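Side-chain contacts in UPF0255 protein frsA (Vibrio vulnificus, PDB 4I4C), which probably hydrolyses carboxylic esters as a serine esterase of the alpha/beta-hydrolase clan: residues A[211-215]-A[216-220]; A[406-409]-A[410-414]; A[55-58]-A[59-62]. All blocks are in the same frame, centred on the assembly; numbering follows the deposited sequence.

Contact 1 (A[211-215]-A[216-220]); sequences RLFRD and HLAKH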
ATOM      1  N   ARG A 211       3.624 -11.179   4.553  1.00 15.50           N
ATOM      2  CA  ARG A 211       2.757 -12.138   5.244  1.00 26.50           C
ATOM      3  C   ARG A 211       1.556 -12.576   4.399  1.00 16.21           C
ATOM      4  O   ARG A 211       0.940 -13.614   4.665  1.00 17.27           O
ATOM      5  CB  ARG A 211       2.303 -11.585   6.601  1.00 36.88           C
ATOM      6  CG  ARG A 211       3.474 -11.271   7.533  1.00 37.12           C
ATOM      7  CD  ARG A 211       3.231 -11.717   8.977  1.00 44.63           C
ATOM      8  NE  ARG A 211       4.479 -11.685   9.751  1.00 51.63           N
ATOM      9  CZ  ARG A 211       4.581 -11.950  11.054  1.00 51.85           C
ATOM     10  NH1 ARG A 211       3.500 -12.271  11.759  1.00 54.29           N
ATOM     11  NH2 ARG A 211       5.768 -11.889  11.654  1.00 49.14           N
ATOM     12  N   LEU A 212       1.216 -11.784   3.388  1.00 14.96           N
ATOM     13  CA  LEU A 212       0.152 -12.186   2.464  1.00 14.78           C
ATOM     14  C   LEU A 212       0.587 -13.471   1.772  1.00 24.26           C
ATOM     15  O   LEU A 212      -0.180 -14.434   1.690  1.00 24.92           O
ATOM     16  CB  LEU A 212      -0.114 -11.102   1.430  1.00 14.18           C
ATOM     17  CG  LEU A 212      -1.129 -11.462   0.359  1.00 18.81           C
ATOM     18  CD1 LEU A 212      -2.434 -11.883   1.031  1.00 17.24           C
ATOM     19  CD2 LEU A 212      -1.323 -10.248  -0.540  1.00 16.99           C
ATOM     20  N   PHE A 213       1.828 -13.479   1.291  1.00 21.31           N
ATOM     21  CA  PHE A 213       2.427 -14.671   0.682  1.00 24.51           C
ATOM     22  C   PHE A 213       2.724 -15.762   1.718  1.00 19.06           C
ATOM     23  O   PHE A 213       2.310 -16.901   1.549  1.00 28.34           O
ATOM     24  CB  PHE A 213       3.715 -14.306  -0.073  1.00 22.60           C
ATOM     25  CG  PHE A 213       4.497 -15.499  -0.575  1.00 20.39           C
ATOM     26  CD1 PHE A 213       4.090 -16.186  -1.711  1.00 26.06           C
ATOM     27  CD2 PHE A 213       5.641 -15.925   0.077  1.00 26.99           C
ATOM     28  CE1 PHE A 213       4.810 -17.274  -2.178  1.00 22.87           C
ATOM     29  CE2 PHE A 213       6.362 -17.016  -0.390  1.00 27.94           C
ATOM     30  CZ  PHE A 213       5.944 -17.684  -1.516  1.00 22.37           C
ATOM     31  N   ARG A 214       3.439 -15.421   2.787  1.00 22.12           N
ATOM     32  CA  ARG A 214       3.920 -16.441   3.733  1.00 21.96           C
ATOM     33  C   ARG A 214       2.799 -17.205   4.436  1.00 23.93           C
ATOM     34  O   ARG A 214       2.862 -18.422   4.575  1.00 25.66           O
ATOM     35  CB  ARG A 214       4.852 -15.829   4.790  1.00 18.40           C
ATOM     36  CG  ARG A 214       5.686 -16.852   5.555  1.00 29.99           C
ATOM     37  CD  ARG A 214       6.277 -16.220   6.836  1.00 41.79           C
ATOM     38  NE  ARG A 214       5.212 -15.724   7.708  1.00 46.70           N
ATOM     39  CZ  ARG A 214       5.393 -15.115   8.876  1.00 44.17           C
ATOM     40  NH1 ARG A 214       6.618 -14.905   9.356  1.00 47.99           N
ATOM     41  NH2 ARG A 214       4.335 -14.720   9.567  1.00 38.55           N
ATOM     42  N   ASP A 215       1.771 -16.486   4.865  1.00 21.17           N
ATOM     43  CA  ASP A 215       0.755 -17.069   5.726  1.00 22.49           C
ATOM     44  C   ASP A 215      -0.518 -17.478   4.988  1.00 27.26           C
ATOM     45  O   ASP A 215      -1.400 -18.101   5.583  1.00 34.29           O
ATOM     46  CB  ASP A 215       0.401 -16.093   6.848  1.00 18.98           C
ATOM     47  CG  ASP A 215       1.551 -15.892   7.836  1.00 30.38           C
ATOM     48  OD1 ASP A 215       2.469 -16.736   7.879  1.00 30.41           O
ATOM     49  OD2 ASP A 215       1.533 -14.891   8.576  1.00 35.50           O
ATOM     50  N   HIS A 216      -0.617 -17.128   3.707  1.00 22.24           N
ATOM     51  CA  HIS A 216      -1.840 -17.368   2.947  1.00 23.83           C
ATOM     52  C   HIS A 216      -1.624 -17.967   1.553  1.00 26.21           C
ATOM     53  O   HIS A 216      -1.995 -19.113   1.304  1.00 28.52           O
ATOM     54  CB  HIS A 216      -2.683 -16.091   2.875  1.00 25.83           C
ATOM     55  CG  HIS A 216      -3.126 -15.594   4.217  1.00 32.46           C
ATOM     56  ND1 HIS A 216      -2.275 -14.944   5.085  1.00 40.31           N
ATOM     57  CD2 HIS A 216      -4.322 -15.665   4.847  1.00 33.53           C
ATOM     58  CE1 HIS A 216      -2.928 -14.633   6.190  1.00 38.71           C
ATOM     59  NE2 HIS A 216      -4.174 -15.057   6.070  1.00 39.66           N
ATOM     60  N   LEU A 217      -1.035 -17.199   0.646  1.00 20.70           N
ATOM     61  CA  LEU A 217      -0.868 -17.665  -0.725  1.00 21.23           C
ATOM     62  C   LEU A 217       0.055 -18.885  -0.836  1.00 24.27           C
ATOM     63  O   LEU A 217      -0.194 -19.789  -1.639  1.00 23.95           O
ATOM     64  CB  LEU A 217      -0.362 -16.531  -1.609  1.00 20.34           C
ATOM     65  CG  LEU A 217      -1.259 -15.299  -1.693  1.00 24.28           C
ATOM     66  CD1 LEU A 217      -0.527 -14.160  -2.393  1.00 19.44           C
ATOM     67  CD2 LEU A 217      -2.535 -15.637  -2.419  1.00 23.66           C
ATOM     68  N   ALA A 218       1.111 -18.921  -0.030  1.00 19.50           N
ATOM     69  CA  ALA A 218       2.143 -19.944  -0.188  1.00 25.15           C
ATOM     70  C   ALA A 218       1.626 -21.332   0.144  1.00 31.65           C
ATOM     71  O   ALA A 218       2.132 -22.323  -0.378  1.00 32.54           O
ATOM     72  CB  ALA A 218       3.372 -19.632   0.671  1.00 20.90           C
ATOM     73  N   LYS A 219       0.628 -21.396   1.023  1.00 34.76           N
ATOM     74  CA  LYS A 219       0.065 -22.665   1.466  1.00 37.64           C
ATOM     75  C   LYS A 219      -0.697 -23.349   0.337  1.00 32.33           C
ATOM     76  O   LYS A 219      -1.021 -24.533   0.419  1.00 29.01           O
ATOM     77  CB  LYS A 219      -0.803 -22.458   2.713  1.00 43.98           C
ATOM     78  CG  LYS A 219       0.049 -22.121   3.944  1.00 53.95           C
ATOM     79  CD  LYS A 219      -0.762 -21.787   5.189  1.00 57.40           C
ATOM     80  CE  LYS A 219       0.173 -21.597   6.381  1.00 56.15           C
ATOM     81  NZ  LYS A 219      -0.450 -20.852   7.512  1.00 55.33           N
ATOM     82  N   HIS A 220      -0.942 -22.600  -0.733  1.00 32.55           N
ATOM     83  CA  HIS A 220      -1.605 -23.131  -1.922  1.00 33.88           C
ATOM     84  C   HIS A 220      -0.691 -23.119  -3.140  1.00 29.48           C
ATOM     85  O   HIS A 220      -1.148 -23.293  -4.273  1.00 30.01           O
ATOM     86  CB  HIS A 220      -2.866 -22.327  -2.222  1.00 36.65           C
ATOM     87  CG  HIS A 220      -3.914 -22.434  -1.163  1.00 37.97           C
ATOM     88  ND1 HIS A 220      -4.052 -21.504  -0.153  1.00 45.32           N
ATOM     89  CD2 HIS A 220      -4.868 -23.368  -0.947  1.00 35.69           C
ATOM     90  CE1 HIS A 220      -5.049 -21.858   0.635  1.00 39.21           C
ATOM     91  NE2 HIS A 220      -5.563 -22.984   0.176  1.00 36.18           N
TER
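Leu217 closes back on the turn before it, meeting Leu212 and Phe213 near the end of helix 210-217. From Leu217 CB, which lies obliquely off the Phe213 ring near CD1, the chain runs to CG, 3.7 Å from Leu212 O, and then to CD1, which rests 3.9 Å from Leu212 CG. CG lies beside the backbone N (chi1 -60°), and the extended chi2 (170°) brings CD1 against Leu212, the two leucines crossing at a slant. The next residue presents a methyl to the same aromatic: Ala218 CB sits almost centrally above the Phe213 face, 4.0 Å from the ring centroid, a clear CH-pi contact. Backbone bonds of i to i+5 spacing accompany both pairs, Leu217 N to Leu212 O (3.1 Å, 172° at the hydrogen) and Ala218 N to Phe213 O (2.8 Å). On the polar side Arg214 grips Asp215 side-on, NE to OD1 at 2.9 Å and NH2 to OD2 at 3.0 Å, while its NH1 makes a salt bridge to Glu123; this double hold fixes the guanidinium's rotation. The arrangement is a wider pi-type turn at 213-215 in an alpha/beta-hydrolase beta-alpha-beta unit, its leucines packed on Met224 of strand 223-226. Leu212 also lines, and His216 lies beside, the pocket of a bound polyethylene glycol ether, probably from the crystallisation liquor.

Contact 2 (A[406-409]-A[410-414]); sequences IKWL and EDELL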
ATOM      1  N   ILE A 406      -8.672 -15.669  -0.051  1.00 26.44           N
ATOM      2  CA  ILE A 406      -7.935 -16.868  -0.416  1.00 30.08           C
ATOM      3  C   ILE A 406      -8.898 -17.956  -0.931  1.00 31.06           C
ATOM      4  O   ILE A 406      -8.567 -18.709  -1.856  1.00 27.19           O
ATOM      5  CB  ILE A 406      -7.006 -17.344   0.738  1.00 33.88           C
ATOM      6  CG1 ILE A 406      -5.569 -16.862   0.501  1.00 33.39           C
ATOM      7  CG2 ILE A 406      -6.991 -18.850   0.852  1.00 33.90           C
ATOM      8  CD1 ILE A 406      -5.446 -15.420   0.054  1.00 30.04           C
ATOM      9  N   LYS A 407     -10.095 -18.016  -0.352  1.00 29.61           N
ATOM     10  CA  LYS A 407     -11.120 -18.955  -0.831  1.00 29.61           C
ATOM     11  C   LYS A 407     -11.536 -18.655  -2.269  1.00 25.61           C
ATOM     12  O   LYS A 407     -11.719 -19.569  -3.085  1.00 30.80           O
ATOM     13  CB  LYS A 407     -12.356 -18.965   0.081  1.00 22.72           C
ATOM     14  CG  LYS A 407     -12.269 -19.979   1.211  1.00 42.96           C
ATOM     15  CD  LYS A 407     -12.010 -21.394   0.680  1.00 48.09           C
ATOM     16  CE  LYS A 407     -13.108 -21.852  -0.281  1.00 53.57           C
ATOM     17  NZ  LYS A 407     -13.009 -23.304  -0.613  1.00 57.20           N
ATOM     18  N   TRP A 408     -11.679 -17.369  -2.561  1.00 27.52           N
ATOM     19  CA  TRP A 408     -12.025 -16.908  -3.898  1.00 30.80           C
ATOM     20  C   TRP A 408     -10.935 -17.334  -4.872  1.00 32.41           C
ATOM     21  O   TRP A 408     -11.220 -17.844  -5.955  1.00 28.74           O
ATOM     22  CB  TRP A 408     -12.167 -15.387  -3.884  1.00 22.27           C
ATOM     23  CG  TRP A 408     -12.807 -14.779  -5.100  1.00 31.09           C
ATOM     24  CD1 TRP A 408     -12.170 -14.249  -6.192  1.00 29.86           C
ATOM     25  CD2 TRP A 408     -14.211 -14.605  -5.333  1.00 30.48           C
ATOM     26  NE1 TRP A 408     -13.092 -13.761  -7.088  1.00 26.24           N
ATOM     27  CE2 TRP A 408     -14.350 -13.964  -6.585  1.00 28.86           C
ATOM     28  CE3 TRP A 408     -15.361 -14.925  -4.605  1.00 27.36           C
ATOM     29  CZ2 TRP A 408     -15.594 -13.638  -7.121  1.00 29.75           C
ATOM     30  CZ3 TRP A 408     -16.596 -14.600  -5.137  1.00 33.73           C
ATOM     31  CH2 TRP A 408     -16.702 -13.963  -6.381  1.00 35.12           C
ATOM     32  N   LEU A 409      -9.681 -17.138  -4.472  1.00 30.44           N
ATOM     33  CA  LEU A 409      -8.551 -17.490  -5.325  1.00 30.33           C
ATOM     34  C   LEU A 409      -8.396 -18.996  -5.441  1.00 27.32           C
ATOM     35  O   LEU A 409      -8.081 -19.515  -6.507  1.00 31.88           O
ATOM     36  CB  LEU A 409      -7.271 -16.842  -4.809  1.00 29.92           C
ATOM     37  CG  LEU A 409      -7.333 -15.327  -4.983  1.00 27.55           C
ATOM     38  CD1 LEU A 409      -6.453 -14.626  -3.965  1.00 32.20           C
ATOM     39  CD2 LEU A 409      -6.935 -14.939  -6.401  1.00 26.02           C
ATOM     40  N   GLU A 410      -8.632 -19.692  -4.340  1.00 25.77           N
ATOM     41  CA  GLU A 410      -8.665 -21.142  -4.337  1.00 30.38           C
ATOM     42  C   GLU A 410      -9.692 -21.642  -5.351  1.00 36.76           C
ATOM     43  O   GLU A 410      -9.391 -22.521  -6.162  1.00 42.91           O
ATOM     44  CB  GLU A 410      -9.039 -21.628  -2.940  1.00 43.57           C
ATOM     45  CG  GLU A 410      -8.859 -23.103  -2.690  1.00 45.14           C
ATOM     46  CD  GLU A 410      -8.726 -23.400  -1.212  1.00 43.11           C
ATOM     47  OE1 GLU A 410      -8.875 -22.455  -0.403  1.00 39.59           O
ATOM     48  OE2 GLU A 410      -8.464 -24.568  -0.858  1.00 45.67           O
ATOM     49  N   ASP A 411     -10.898 -21.072  -5.311  1.00 31.01           N
ATOM     50  CA  ASP A 411     -11.984 -21.520  -6.192  1.00 36.30           C
ATOM     51  C   ASP A 411     -11.768 -21.185  -7.666  1.00 31.66           C
ATOM     52  O   ASP A 411     -12.097 -21.987  -8.541  1.00 39.61           O
ATOM     53  CB  ASP A 411     -13.345 -20.975  -5.734  1.00 41.41           C
ATOM     54  CG  ASP A 411     -13.739 -21.459  -4.338  1.00 49.07           C
ATOM     55  OD1 ASP A 411     -13.133 -22.433  -3.836  1.00 47.78           O
ATOM     56  OD2 ASP A 411     -14.661 -20.862  -3.742  1.00 47.52           O
ATOM     57  N   GLU A 412     -11.213 -20.014  -7.947  1.00 22.46           N
ATOM     58  CA  GLU A 412     -11.169 -19.540  -9.325  1.00 29.04           C
ATOM     59  C   GLU A 412      -9.816 -19.748  -9.993  1.00 29.48           C
ATOM     60  O   GLU A 412      -9.746 -19.910 -11.212  1.00 23.01           O
ATOM     61  CB  GLU A 412     -11.610 -18.075  -9.413  1.00 29.24           C
ATOM     62  CG  GLU A 412     -13.025 -17.815  -8.887  1.00 29.07           C
ATOM     63  CD  GLU A 412     -14.109 -18.431  -9.767  1.00 25.21           C
ATOM     64  OE1 GLU A 412     -13.789 -18.839 -10.897  1.00 29.13           O
ATOM     65  OE2 GLU A 412     -15.276 -18.492  -9.332  1.00 33.83           O
ATOM     66  N   LEU A 413      -8.750 -19.758  -9.191  1.00 26.39           N
ATOM     67  CA  LEU A 413      -7.389 -19.914  -9.701  1.00 26.60           C
ATOM     68  C   LEU A 413      -6.896 -21.366  -9.701  1.00 34.77           C
ATOM     69  O   LEU A 413      -6.273 -21.802 -10.668  1.00 32.64           O
ATOM     70  CB  LEU A 413      -6.416 -19.047  -8.897  1.00 24.31           C
ATOM     71  CG  LEU A 413      -5.526 -18.033  -9.602  1.00 31.92           C
ATOM     72  CD1 LEU A 413      -6.355 -17.126 -10.492  1.00 35.45           C
ATOM     73  CD2 LEU A 413      -4.727 -17.216  -8.542  1.00 19.69           C
ATOM     74  N   LEU A 414      -7.149 -22.108  -8.621  1.00 23.20           N
ATOM     75  CA  LEU A 414      -6.739 -23.516  -8.559  1.00 27.57           C
ATOM     76  C   LEU A 414      -7.861 -24.390  -9.117  1.00 33.83           C
ATOM     77  O   LEU A 414      -8.172 -25.452  -8.581  1.00 37.87           O
ATOM     78  CB  LEU A 414      -6.413 -23.931  -7.123  1.00 27.94           C
ATOM     79  CG  LEU A 414      -5.405 -23.019  -6.391  1.00 29.96           C
ATOM     80  CD1 LEU A 414      -5.085 -23.519  -5.003  1.00 30.42           C
ATOM     81  CD2 LEU A 414      -4.135 -22.873  -7.198  1.00 27.55           C
TER
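The indole of Trp408 carries Glu412 CG over one face, the methylene lying 4.4 Å from NE1, while at the ring's edge that NE1 hydrogen-bonds the carbonyl oxygen of Pro357. A second flat group, the Asp411 carboxylate, turns a face to the backbone: Lys407 O sits 3.0 Å from Asp411 CG, about equally far from both carboxylate oxygens. It makes no bond with either of them; Lys407 O accepts instead from Asp411 N (2.8 Å). With CG beside its own N (chi1 -62°), Asp411 folds back along the helix, where OD1 meets Lys407 NZ in a salt bridge of 3.3 Å whose hydrogen bond is weak. The lysine reaches it by bending at chi2 and chi3, and the bend also brings Lys407 CD within 3.5 Å of Glu410 OE1. Lys407 NZ stays 4.2 Å from Glu410 OE1, beyond a salt bridge, so the ammonium lies near two acids and probably eases the repulsion between them. On the buried side Leu409 and Leu413 run side by side, pointing the same way, with their CD2 atoms 3.8 Å apart. Leu409 O takes Leu413 N at 2.8 Å and, weakly, Leu414 N, the first residue past the helix. Both Leu409 and Leu413 pack on Val196 of strand 193-199, and Trp408 on Val293 of strand 291-295. These are the last two turns of the C-terminal helix, with Leu409 and Leu413 toward the central sheet of an alpha/beta-hydrolase fold and Lys407 and Asp411 exposed.

Contact 3 (A[55-58]-A[59-62]); sequences LQWV and WQGV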
ATOM      1  N   LEU A  55      -3.370  -1.501  14.051  1.00 16.42           N
ATOM      2  CA  LEU A  55      -3.857  -2.840  13.710  1.00 22.24           C
ATOM      3  C   LEU A  55      -3.364  -3.340  12.342  1.00 13.39           C
ATOM      4  O   LEU A  55      -3.074  -4.525  12.184  1.00 20.08           O
ATOM      5  CB  LEU A  55      -5.392  -2.895  13.800  1.00 21.79           C
ATOM      6  CG  LEU A  55      -5.890  -2.668  15.232  1.00 25.82           C
ATOM      7  CD1 LEU A  55      -7.401  -2.765  15.367  1.00 32.35           C
ATOM      8  CD2 LEU A  55      -5.248  -3.664  16.134  1.00 24.27           C
ATOM      9  N   GLN A  56      -3.256  -2.443  11.364  1.00 18.25           N
ATOM     10  CA  GLN A  56      -2.718  -2.830  10.056  1.00 17.56           C
ATOM     11  C   GLN A  56      -1.263  -3.277  10.184  1.00 22.14           C
ATOM     12  O   GLN A  56      -0.857  -4.299   9.650  1.00 21.56           O
ATOM     13  CB  GLN A  56      -2.815  -1.679   9.058  1.00 19.77           C
ATOM     14  CG  GLN A  56      -2.394  -2.054   7.646  1.00 26.75           C
ATOM     15  CD  GLN A  56      -2.088  -0.841   6.775  1.00 29.36           C
ATOM     16  OE1 GLN A  56      -2.964  -0.032   6.496  1.00 32.66           O
ATOM     17  NE2 GLN A  56      -0.836  -0.714   6.350  1.00 30.41           N
ATOM     18  N   TRP A  57      -0.471  -2.487  10.892  1.00 16.93           N
ATOM     19  CA  TRP A  57       0.949  -2.797  11.039  1.00 15.82           C
ATOM     20  C   TRP A  57       1.170  -4.119  11.783  1.00 17.35           C
ATOM     21  O   TRP A  57       2.032  -4.909  11.406  1.00 21.79           O
ATOM     22  CB  TRP A  57       1.696  -1.614  11.659  1.00 11.61           C
ATOM     23  CG  TRP A  57       1.723  -0.436  10.741  1.00 11.82           C
ATOM     24  CD1 TRP A  57       1.745  -0.467   9.376  1.00 20.45           C
ATOM     25  CD2 TRP A  57       1.692   0.949  11.109  1.00 18.64           C
ATOM     26  NE1 TRP A  57       1.750   0.813   8.875  1.00 24.28           N
ATOM     27  CE2 TRP A  57       1.725   1.699   9.920  1.00 15.55           C
ATOM     28  CE3 TRP A  57       1.648   1.627  12.329  1.00 18.82           C
ATOM     29  CZ2 TRP A  57       1.703   3.099   9.910  1.00 16.90           C
ATOM     30  CZ3 TRP A  57       1.633   3.015  12.316  1.00 19.59           C
ATOM     31  CH2 TRP A  57       1.659   3.733  11.114  1.00 12.77           C
ATOM     32  N   VAL A  58       0.357  -4.382  12.801  1.00 19.07           N
ATOM     33  CA  VAL A  58       0.428  -5.649  13.528  1.00 20.49           C
ATOM     34  C   VAL A  58       0.052  -6.813  12.603  1.00 20.09           C
ATOM     35  O   VAL A  58       0.761  -7.798  12.525  1.00 16.28           O
ATOM     36  CB  VAL A  58      -0.490  -5.628  14.762  1.00 23.49           C
ATOM     37  CG1 VAL A  58      -0.665  -7.029  15.335  1.00 23.90           C
ATOM     38  CG2 VAL A  58       0.060  -4.665  15.806  1.00 24.95           C
ATOM     39  N   TRP A  59      -1.061  -6.668  11.897  1.00 17.47           N
ATOM     40  CA  TRP A  59      -1.458  -7.613  10.853  1.00 22.52           C
ATOM     41  C   TRP A  59      -0.303  -7.916   9.883  1.00 23.54           C
ATOM     42  O   TRP A  59      -0.021  -9.071   9.567  1.00 20.36           O
ATOM     43  CB  TRP A  59      -2.646  -7.031  10.094  1.00 19.39           C
ATOM     44  CG  TRP A  59      -3.338  -7.974   9.173  1.00 31.10           C
ATOM     45  CD1 TRP A  59      -3.484  -9.325   9.327  1.00 37.93           C
ATOM     46  CD2 TRP A  59      -3.995  -7.634   7.942  1.00 40.97           C
ATOM     47  NE1 TRP A  59      -4.187  -9.845   8.266  1.00 39.55           N
ATOM     48  CE2 TRP A  59      -4.519  -8.829   7.406  1.00 42.28           C
ATOM     49  CE3 TRP A  59      -4.190  -6.433   7.241  1.00 39.61           C
ATOM     50  CZ2 TRP A  59      -5.228  -8.858   6.199  1.00 43.38           C
ATOM     51  CZ3 TRP A  59      -4.896  -6.465   6.038  1.00 41.07           C
ATOM     52  CH2 TRP A  59      -5.404  -7.669   5.532  1.00 39.41           C
ATOM     53  N   GLN A  60       0.372  -6.870   9.424  1.00 20.98           N
ATOM     54  CA  GLN A  60       1.523  -7.016   8.534  1.00 13.99           C
ATOM     55  C   GLN A  60       2.764  -7.646   9.186  1.00 18.24           C
ATOM     56  O   GLN A  60       3.671  -8.101   8.486  1.00 20.99           O
ATOM     57  CB  GLN A  60       1.884  -5.658   7.918  1.00 19.25           C
ATOM     58  CG  GLN A  60       0.801  -5.130   7.012  1.00 16.83           C
ATOM     59  CD  GLN A  60       1.069  -3.741   6.489  1.00 21.64           C
ATOM     60  OE1 GLN A  60       0.837  -2.759   7.178  1.00 25.56           O
ATOM     61  NE2 GLN A  60       1.538  -3.651   5.247  1.00 21.27           N
ATOM     62  N   GLY A  61       2.819  -7.669  10.513  1.00 18.59           N
ATOM     63  CA  GLY A  61       3.880  -8.393  11.191  1.00 19.40           C
ATOM     64  C   GLY A  61       4.623  -7.700  12.325  1.00 18.29           C
ATOM     65  O   GLY A  61       5.481  -8.315  12.952  1.00 21.88           O
ATOM     66  N   VAL A  62       4.313  -6.432  12.591  1.00 17.01           N
ATOM     67  CA  VAL A  62       4.949  -5.721  13.690  1.00 17.33           C
ATOM     68  C   VAL A  62       4.426  -6.278  15.004  1.00 27.34           C
ATOM     69  O   VAL A  62       3.231  -6.515  15.148  1.00 19.00           O
ATOM     70  CB  VAL A  62       4.630  -4.202  13.677  1.00 27.24           C
ATOM     71  CG1 VAL A  62       5.329  -3.507  14.838  1.00 35.84           C
ATOM     72  CG2 VAL A  62       5.036  -3.576  12.377  1.00 16.53           C
TER
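A Schellman motif ends helix 54-60, joining Trp57 and Val58 to Gly61 and Val62. Val62 N reaches back to Trp57 O at 3.0 Å and Gly61 N to Val58 O at 2.9 Å, the latter donor well above the carbonyl plane. Gly61 makes the reversal with a phi of 133°, a positive value that glycine adopts easily. Across the motif Val62 CG2 touches Trp57 CB at 3.9 Å, the usual apolar contact spanning such a cap. One turn back, Gln56 NE2 donates to Gln60 OE1 at 2.8 Å in a nearly straight bond. Gln60 CG lies beside its own N (chi1 -65°), which turns the amide back toward Gln56. The acceptor lies in the Gln56 amide plane, yet the N-H comes in 45° above the Gln60 carbonyl plane, the two amide planes being well turned from one another. That same Gln60 OE1 lies at the edge of the Trp57 ring, 3.3 Å from CD1, and Gln60 NE2 is hydrogen-bonded to Asp208 O. Trp59 stacks on Tyr398; it lines the pocket of the bound glycol ether together with Gln56 and Gln60. Held at both its oxygen and its nitrogen, the Gln60 amide has its ends told apart and its rotation fixed.

In the fold
Along the chain contact 3 comes first, then contact 1, then contact 2, each at the C-terminal end of one helix and running into the residues that follow. Contact 1 sits between the others: its centre is about 13 Å from that of contact 2 and about 15 Å from that of contact 3, whereas the centres of contacts 2 and 3 lie about 24 Å apart and the two do not touch. Helices 210-217 and 394-413 both pack on strand 193-199 of the mixed sheet, and His216 and His220 meet Ile406 and Glu410 between them. Arg211 lies against Gln60 and Gly61, where helix 54-60 packs against helix 210-217. Contacts 1 and 3 share the glycol pocket, to whose wall helix 394-413 adds Tyr398 and Leu402.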